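Local coordinates for aldehyde dehydrogenase family protein (Pseudomonas syringae pv. tomato, PDB 6X9L), which is a long-chain aliphatic aldehyde dehydrogenase that binds octanal and NAD+, probably oxidising such aldehydes with NAD+ as acceptor, at residues G83-L88 and Q196-A201; E95-I100 and S110-Q115. The protein carries 1 engineered substitution. All blocks are in the same frame, centred on the assembly; numbering follows the deposited sequence.

Interaction 1. Residues G83-L88 and Q196-A201; sequences GRIHEL and QLVHDA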
# COMPACT_ATOMS: atom_id res chain seq x y z
N GLY A 83 -23.25 -15.27 -2.57
CA GLY A 83 -24.67 -15.01 -2.54
C GLY A 83 -25.36 -15.78 -1.43
O GLY A 83 -26.19 -15.23 -0.70
N ARG A 84 -25.00 -17.06 -1.27
CA ARG A 84 -25.63 -17.91 -0.27
C ARG A 84 -25.26 -17.47 1.14
O ARG A 84 -26.11 -17.42 2.04
CB ARG A 84 -25.23 -19.36 -0.51
CG ARG A 84 -25.70 -20.32 0.53
CD ARG A 84 -27.20 -20.31 0.66
NE ARG A 84 -27.65 -21.40 1.52
CZ ARG A 84 -28.86 -21.47 2.09
NH1 ARG A 84 -29.76 -20.52 1.89
NH2 ARG A 84 -29.15 -22.51 2.85
N ILE A 85 -23.98 -17.17 1.37
CA ILE A 85 -23.59 -16.53 2.62
C ILE A 85 -24.51 -15.35 2.95
O ILE A 85 -24.97 -15.20 4.08
CB ILE A 85 -22.12 -16.08 2.54
CG1 ILE A 85 -21.21 -17.32 2.54
CG2 ILE A 85 -21.77 -15.15 3.69
CD1 ILE A 85 -19.79 -16.98 2.29
N HIS A 86 -24.79 -14.49 1.96
CA HIS A 86 -25.64 -13.32 2.21
C HIS A 86 -27.06 -13.73 2.61
O HIS A 86 -27.66 -13.12 3.50
CB HIS A 86 -25.68 -12.41 0.99
CG HIS A 86 -26.63 -11.25 1.12
ND1 HIS A 86 -27.91 -11.26 0.62
CD2 HIS A 86 -26.47 -10.04 1.71
CE1 HIS A 86 -28.50 -10.11 0.89
NE2 HIS A 86 -27.65 -9.35 1.55
N GLU A 87 -27.62 -14.75 1.94
CA GLU A 87 -28.93 -15.24 2.34
C GLU A 87 -28.93 -15.68 3.80
O GLU A 87 -29.87 -15.41 4.54
CB GLU A 87 -29.36 -16.40 1.45
CG GLU A 87 -29.53 -16.07 -0.00
CD GLU A 87 -29.65 -17.32 -0.86
OE1 GLU A 87 -29.91 -18.40 -0.29
OE2 GLU A 87 -29.48 -17.23 -2.09
N LEU A 88 -27.86 -16.37 4.22
CA LEU A 88 -27.83 -16.93 5.56
C LEU A 88 -27.70 -15.84 6.62
O LEU A 88 -28.30 -15.93 7.69
CB LEU A 88 -26.68 -17.94 5.66
CG LEU A 88 -27.06 -19.42 5.75
CD1 LEU A 88 -28.42 -19.68 5.09
CD2 LEU A 88 -25.98 -20.28 5.11
N GLN A 196 -19.66 -20.39 11.58
CA GLN A 196 -20.68 -21.42 11.37
C GLN A 196 -21.49 -21.12 10.12
O GLN A 196 -21.87 -22.04 9.38
CB GLN A 196 -21.60 -21.48 12.58
CG GLN A 196 -22.55 -22.66 12.55
CD GLN A 196 -21.79 -23.96 12.43
OE1 GLN A 196 -20.95 -24.28 13.28
NE2 GLN A 196 -22.07 -24.72 11.36
N LEU A 197 -21.74 -19.83 9.87
CA LEU A 197 -22.58 -19.40 8.75
C LEU A 197 -21.91 -19.65 7.41
O LEU A 197 -22.56 -20.14 6.47
CB LEU A 197 -22.92 -17.91 8.92
CG LEU A 197 -23.91 -17.29 7.93
CD1 LEU A 197 -24.81 -16.29 8.64
CD2 LEU A 197 -23.16 -16.62 6.79
N VAL A 198 -20.62 -19.29 7.27
CA VAL A 198 -19.95 -19.60 6.00
C VAL A 198 -19.80 -21.11 5.83
O VAL A 198 -19.87 -21.61 4.71
CB VAL A 198 -18.58 -18.88 5.86
CG1 VAL A 198 -18.68 -17.36 6.20
CG2 VAL A 198 -17.50 -19.57 6.68
N HIS A 199 -19.63 -21.85 6.92
CA HIS A 199 -19.63 -23.31 6.81
C HIS A 199 -20.93 -23.81 6.20
O HIS A 199 -20.93 -24.56 5.21
CB HIS A 199 -19.41 -23.95 8.17
CG HIS A 199 -19.46 -25.44 8.14
ND1 HIS A 199 -18.44 -26.21 7.62
CD2 HIS A 199 -20.42 -26.31 8.53
CE1 HIS A 199 -18.76 -27.48 7.70
NE2 HIS A 199 -19.96 -27.58 8.25
N ASP A 200 -22.06 -23.42 6.79
CA ASP A 200 -23.37 -23.82 6.30
C ASP A 200 -23.65 -23.31 4.89
O ASP A 200 -24.37 -23.95 4.12
CB ASP A 200 -24.45 -23.34 7.28
CG ASP A 200 -24.39 -24.06 8.62
OD1 ASP A 200 -23.79 -25.15 8.69
OD2 ASP A 200 -24.95 -23.54 9.60
N ALA A 201 -23.07 -22.17 4.52
CA ALA A 201 -23.28 -21.60 3.20
C ALA A 201 -22.56 -22.38 2.09
O ALA A 201 -22.88 -22.17 0.92
CB ALA A 201 -22.84 -20.13 3.18
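Helix segments 83-88 and 196-201 approach to 8.8 Å between their axes with their N-to-C directions 127° apart, and the backbones come nearest at I85 and A201, their CA atoms 5.1 Å apart. A201 CB meets I85 CG1 there at 3.3 Å. I85 has CG2 anti to the backbone N, which sets CG2 against L197 CD2 at 3.7 Å, while its CD1 runs beside V198 CG1. One turn further on, L88 points at the second helix: its CB lies 3.6 Å from L197 CG, and its CD2 rests on the backbone of A201, 3.5 Å from A201 N. Helix 188-201 joins the parallel, paired strands 178-182 and 208-210, so it is the helix of a right-handed beta-alpha-beta crossover in the family's Rossmann-like dinucleotide-binding domain; helix 75-91 packs on it. Polar groups stay at the margin. R84 has CG anti to the backbone N (chi1 174°), which brings CG 3.4 Å from A201 O; the bend at chi2 swings the guanidinium over L88 CD1. R84 NH1 forms a salt bridge with E87 OE1 at 3.0 Å within its own helix, nearly in the guanidinium plane. D200 OD2 forms a salt bridge with R92, just beyond helix 75-91.

Interaction 2. Residues E95-I100 and S110-Q115; sequences ELAQAI and SARAMQ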
# COMPACT_ATOMS: atom_id res chain seq x y z
N GLU A 95 -30.48 -13.85 15.37
CA GLU A 95 -29.47 -14.53 16.17
C GLU A 95 -28.18 -13.72 16.20
O GLU A 95 -27.52 -13.62 17.24
CB GLU A 95 -29.23 -15.93 15.61
CG GLU A 95 -30.44 -16.88 15.67
CD GLU A 95 -31.63 -16.41 14.81
OE1 GLU A 95 -31.41 -15.84 13.72
OE2 GLU A 95 -32.79 -16.60 15.24
N LEU A 96 -27.82 -13.13 15.06
CA LEU A 96 -26.60 -12.34 14.98
C LEU A 96 -26.72 -11.02 15.75
O LEU A 96 -25.77 -10.60 16.42
CB LEU A 96 -26.25 -12.09 13.52
CG LEU A 96 -25.79 -13.26 12.65
CD1 LEU A 96 -25.90 -12.87 11.18
CD2 LEU A 96 -24.38 -13.67 12.98
N ALA A 97 -27.89 -10.37 15.69
CA ALA A 97 -28.06 -9.12 16.45
C ALA A 97 -27.98 -9.38 17.95
O ALA A 97 -27.47 -8.54 18.70
CB ALA A 97 -29.38 -8.45 16.09
N GLN A 98 -28.47 -10.53 18.40
CA GLN A 98 -28.43 -10.81 19.84
C GLN A 98 -27.01 -11.07 20.34
O GLN A 98 -26.67 -10.69 21.46
CB GLN A 98 -29.37 -11.97 20.16
CG GLN A 98 -30.83 -11.64 19.87
CD GLN A 98 -31.53 -10.97 21.05
OE1 GLN A 98 -31.03 -10.96 22.17
NE2 GLN A 98 -32.70 -10.38 20.78
N ALA A 99 -26.17 -11.71 19.52
CA ALA A 99 -24.80 -11.98 19.94
C ALA A 99 -23.94 -10.70 19.95
O ALA A 99 -23.16 -10.48 20.88
CB ALA A 99 -24.19 -13.06 19.04
N ILE A 100 -24.11 -9.84 18.94
CA ILE A 100 -23.42 -8.54 18.95
C ILE A 100 -23.79 -7.74 20.20
O ILE A 100 -22.92 -7.27 20.94
CB ILE A 100 -23.78 -7.76 17.67
CG1 ILE A 100 -23.23 -8.47 16.42
CG2 ILE A 100 -23.36 -6.27 17.81
CD1 ILE A 100 -23.91 -8.07 15.09
N SER A 110 -30.36 -1.06 17.71
CA SER A 110 -29.22 -0.73 16.85
C SER A 110 -28.66 -1.96 16.17
O SER A 110 -28.14 -1.87 15.05
CB SER A 110 -28.13 -0.08 17.69
OG SER A 110 -27.87 1.21 17.21
N ALA A 111 -28.68 -3.11 16.85
CA ALA A 111 -28.05 -4.30 16.27
C ALA A 111 -28.89 -4.85 15.13
O ALA A 111 -28.33 -5.31 14.13
CB ALA A 111 -27.84 -5.35 17.36
N ARG A 112 -30.21 -4.74 15.23
CA ARG A 112 -31.09 -5.21 14.18
C ARG A 112 -31.10 -4.27 12.98
O ARG A 112 -31.10 -4.72 11.83
CB ARG A 112 -32.51 -5.37 14.72
CG ARG A 112 -32.65 -6.44 15.82
CD ARG A 112 -33.97 -6.31 16.52
NE ARG A 112 -34.27 -7.46 17.36
CZ ARG A 112 -35.02 -7.41 18.46
NH1 ARG A 112 -35.53 -6.25 18.86
NH2 ARG A 112 -35.25 -8.50 19.18
N ALA A 113 -31.10 -2.96 13.24
CA ALA A 113 -31.31 -1.99 12.17
C ALA A 113 -30.05 -1.72 11.37
O ALA A 113 -30.16 -1.36 10.19
CB ALA A 113 -31.83 -0.67 12.74
N MET A 114 -28.88 -1.91 11.97
CA MET A 114 -27.67 -1.44 11.30
C MET A 114 -26.48 -2.36 11.46
O MET A 114 -25.82 -2.70 10.47
CB MET A 114 -27.33 -0.05 11.82
CG MET A 114 -27.97 1.04 10.99
SD MET A 114 -27.33 2.63 11.52
CE MET A 114 -27.66 2.51 13.28
N GLN A 115 -26.18 -2.74 12.70
CA GLN A 115 -25.07 -3.63 12.98
C GLN A 115 -25.08 -4.87 12.07
O GLN A 115 -24.03 -5.26 11.53
CB GLN A 115 -25.11 -4.02 14.46
CG GLN A 115 -23.80 -4.50 15.07
CD GLN A 115 -22.77 -3.40 15.28
OE1 GLN A 115 -21.63 -3.54 14.85
NE2 GLN A 115 -23.14 -2.34 15.99
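The Q98 amide and the R112 guanidinium lie side by side with their planes 65° apart, and Q98 NE2 approaches R112 NH2 obliquely at 3.5 Å. Two nitrogens that both carry hydrogens offer each other no acceptor; both side chains are held by E94, whose OE2 accepts a hydrogen bond from Q98 NE2 and whose OE1 forms a salt bridge with R112 NE, consistent with their closeness. R112 NH1 has a second carboxylate, that of E326. The chain of R112 is extended from CG to NE, and on its way its CG passes 3.8 Å from A97 CB. Beside these polar groups the helices, whose directions differ by 113°, meet through small residues: A97 CB touches A111 CB at 3.7 Å, and A111 CB also lies 3.5 Å from A97 O. At the inner end Q115 has CG anti to the backbone N (chi1 -158°), placing it across I100, 3.3 Å from I100 CG2 and 3.6 Å from I100 CD1. A wider turn sets the position of Q115: S110 O accepts from both M114 N and Q115 N, a pi-type turn at 111-115. The crossing of helices 93-104 and 108-115 borders the ligand site of the aldehyde dehydrogenase fold: the Q115 side chain touches W160 of the octanal pocket and lies about 8 Å from the bound octanal.

Helix 75-91 of interaction 1 is followed directly by helix 93-104 of interaction 2. Their centres lie about 17 Å apart and the two contacts do not touch. Helix 188-201 is a partner in interaction 1 and a neighbour of interaction 2, where its L193 and S190 touch L96, A99 and I100. Interaction 1 is partly buried, 21 Å from the chain centre and away from the annotated sites, with A201 set among I85, L88 and L197. Interaction 2 is buried, 15 Å from that centre, with alanines in the middle, and reaches toward the ligands. Charges border both: E94 grips a residue of each helix in interaction 2, while D200 pairs with R92 beyond helix 75-91 in interaction 1.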